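Local coordinates for protein 6-phosphogluconate dehydratase (Shewanella oneidensis, PDB 2GP4) that probably dehydrates 6-phosphogluconate to 2-keto-3-deoxy-6-phosphogluconate in the Entner-Doudoroff pathway, here in a form lacking its iron-sulfur cluster, at residues Asn365-Ala370 with Glu425-Val430. Residues are numbered along the deposited sequence; the frame is centred on the assembly and turned at random.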
loop_
_atom_site.group_PDB
_atom_site.type_symbol
_atom_site.label_atom_id
_atom_site.label_comp_id
_atom_site.label_asym_id
_atom_site.label_seq_id
_atom_site.Cartn_x
_atom_site.Cartn_y
_atom_site.Cartn_z
ATOM N N ASN A 365 4.217 -13.853 -11.128
ATOM C CA ASN A 365 4.866 -14.307 -12.364
ATOM C C ASN A 365 3.874 -14.562 -13.503
ATOM O O ASN A 365 4.185 -14.309 -14.671
ATOM C CB ASN A 365 5.717 -15.556 -12.103
ATOM C CG ASN A 365 6.865 -15.291 -11.137
ATOM O OD1 ASN A 365 7.789 -14.527 -11.439
ATOM N ND2 ASN A 365 6.812 -15.924 -9.970
ATOM N N HIS A 366 2.689 -15.062 -13.144
ATOM C CA HIS A 366 1.576 -15.265 -14.072
ATOM C C HIS A 366 1.070 -13.908 -14.572
ATOM O O HIS A 366 0.785 -13.740 -15.762
ATOM C CB HIS A 366 0.439 -16.007 -13.356
ATOM C CG HIS A 366 -0.590 -16.601 -14.272
ATOM N ND1 HIS A 366 -0.913 -16.056 -15.498
ATOM C CD2 HIS A 366 -1.394 -17.681 -14.121
ATOM C CE1 HIS A 366 -1.856 -16.783 -16.067
ATOM N NE2 HIS A 366 -2.166 -17.774 -15.254
ATOM N N PHE A 367 0.955 -12.956 -13.647
ATOM C CA PHE A 367 0.602 -11.577 -13.966
ATOM C C PHE A 367 1.584 -10.982 -14.973
ATOM O O PHE A 367 1.173 -10.357 -15.955
ATOM C CB PHE A 367 0.551 -10.733 -12.684
ATOM C CG PHE A 367 0.491 -9.252 -12.923
ATOM C CD1 PHE A 367 -0.676 -8.649 -13.376
ATOM C CD2 PHE A 367 1.603 -8.453 -12.677
ATOM C CE1 PHE A 367 -0.733 -7.274 -13.591
ATOM C CE2 PHE A 367 1.554 -7.075 -12.890
ATOM C CZ PHE A 367 0.380 -6.488 -13.345
ATOM N N HIS A 368 2.875 -11.200 -14.725
ATOM C CA HIS A 368 3.937 -10.664 -15.566
ATOM C C HIS A 368 3.953 -11.296 -16.956
ATOM O O HIS A 368 4.103 -10.599 -17.950
ATOM C CB HIS A 368 5.294 -10.823 -14.882
ATOM C CG HIS A 368 6.445 -10.348 -15.712
ATOM N ND1 HIS A 368 7.339 -11.211 -16.306
ATOM C CD2 HIS A 368 6.840 -9.100 -16.057
ATOM C CE1 HIS A 368 8.239 -10.514 -16.976
ATOM N NE2 HIS A 368 7.961 -9.230 -16.838
ATOM N N ALA A 369 3.785 -12.614 -17.013
ATOM C CA ALA A 369 3.725 -13.339 -18.280
ATOM C C ALA A 369 2.515 -12.952 -19.146
ATOM O O ALA A 369 2.577 -13.035 -20.374
ATOM C CB ALA A 369 3.757 -14.841 -18.031
ATOM N N ALA A 370 1.430 -12.521 -18.505
ATOM C CA ALA A 370 0.229 -12.058 -19.210
ATOM C C ALA A 370 0.426 -10.704 -19.910
ATOM O O ALA A 370 -0.259 -10.394 -20.883
ATOM C CB ALA A 370 -0.956 -11.992 -18.253
ATOM N N GLU A 425 -8.137 -13.384 -18.018
ATOM C CA GLU A 425 -8.594 -13.802 -16.698
ATOM C C GLU A 425 -7.682 -13.268 -15.587
ATOM O O GLU A 425 -8.059 -13.276 -14.420
ATOM C CB GLU A 425 -8.720 -15.328 -16.616
ATOM C CG GLU A 425 -10.025 -15.873 -17.189
ATOM C CD GLU A 425 -10.232 -17.354 -16.878
ATOM O OE1 GLU A 425 -9.319 -18.164 -17.164
ATOM O OE2 GLU A 425 -11.317 -17.709 -16.355
ATOM N N VAL A 426 -6.493 -12.795 -15.956
ATOM C CA VAL A 426 -5.518 -12.292 -14.988
ATOM C C VAL A 426 -5.259 -10.797 -15.177
ATOM O O VAL A 426 -5.180 -10.044 -14.205
ATOM C CB VAL A 426 -4.175 -13.064 -15.078
ATOM C CG1 VAL A 426 -3.125 -12.450 -14.160
ATOM C CG2 VAL A 426 -4.377 -14.537 -14.754
ATOM N N LEU A 427 -5.130 -10.380 -16.434
ATOM C CA LEU A 427 -4.800 -9.003 -16.767
ATOM C C LEU A 427 -5.646 -8.512 -17.935
ATOM O O LEU A 427 -5.813 -9.217 -18.933
ATOM C CB LEU A 427 -3.314 -8.894 -17.098
ATOM C CG LEU A 427 -2.721 -7.551 -17.524
ATOM C CD1 LEU A 427 -2.944 -6.469 -16.490
ATOM C CD2 LEU A 427 -1.239 -7.749 -17.773
ATOM N N THR A 428 -6.173 -7.298 -17.816
ATOM C CA THR A 428 -7.116 -6.812 -18.807
ATOM C C THR A 428 -6.875 -5.356 -19.219
ATOM O O THR A 428 -6.199 -4.600 -18.513
ATOM C CB THR A 428 -8.578 -7.055 -18.341
ATOM O OG1 THR A 428 -9.452 -7.064 -19.474
ATOM C CG2 THR A 428 -9.025 -6.011 -17.342
ATOM N N SER A 429 -7.427 -4.984 -20.371
ATOM C CA SER A 429 -7.357 -3.615 -20.880
ATOM C C SER A 429 -8.403 -2.755 -20.191
ATOM O O SER A 429 -9.375 -3.286 -19.645
ATOM C CB SER A 429 -7.624 -3.611 -22.381
ATOM O OG SER A 429 -8.939 -4.065 -22.632
ATOM N N VAL A 430 -8.224 -1.433 -20.234
ATOM C CA VAL A 430 -9.199 -0.533 -19.616
ATOM C C VAL A 430 -10.550 -0.511 -20.347
ATOM O O VAL A 430 -11.571 -0.237 -19.728
ATOM C CB VAL A 430 -8.656 0.921 -19.353
ATOM C CG1 VAL A 430 -7.163 0.917 -19.066
ATOM C CG2 VAL A 430 -8.998 1.878 -20.482
#
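V426 divides its two methyls between neighbouring residues of the helical turn. CG2 makes a CH-pi contact with the H366 imidazole, 3.9 Å from the ring centroid and 21° off its normal, displaced toward the CE1 rim. CG1, anti to the backbone N (chi1 175°), turns instead to the helix backbone and lies 3.8 Å from F367 CA. With an alanine in its place both methyls are gone, and the H366 ring would probably lose its CH-pi partner while a gap is likely to open beside F367 CA.

The remaining packing is aliphatic and aromatic and centres on L427. Its CD1 meets the F367 ring obliquely, 3.7 Å from CE1, while CD2 rests 4.0 Å from both F367 O and A370 C. Nearer the backbone, L427 CB lies 4.1 Å from A370 CB, the methyl that the helix turns toward the loop. No hydrogen bond crosses between the two segments, so they meet through van der Waals packing and the one CH-pi contact.

Backbone bonds to the surroundings anchor the loop: V426 pairs with R355 and T428 with L353, while A370 pairs with L422. The contact thus seats the loop between strands 411-416 and 440-445 against the short helix 364-370. The following helix, 372-383, extends the apolar packing, with M373 against F367 and F375 against L427.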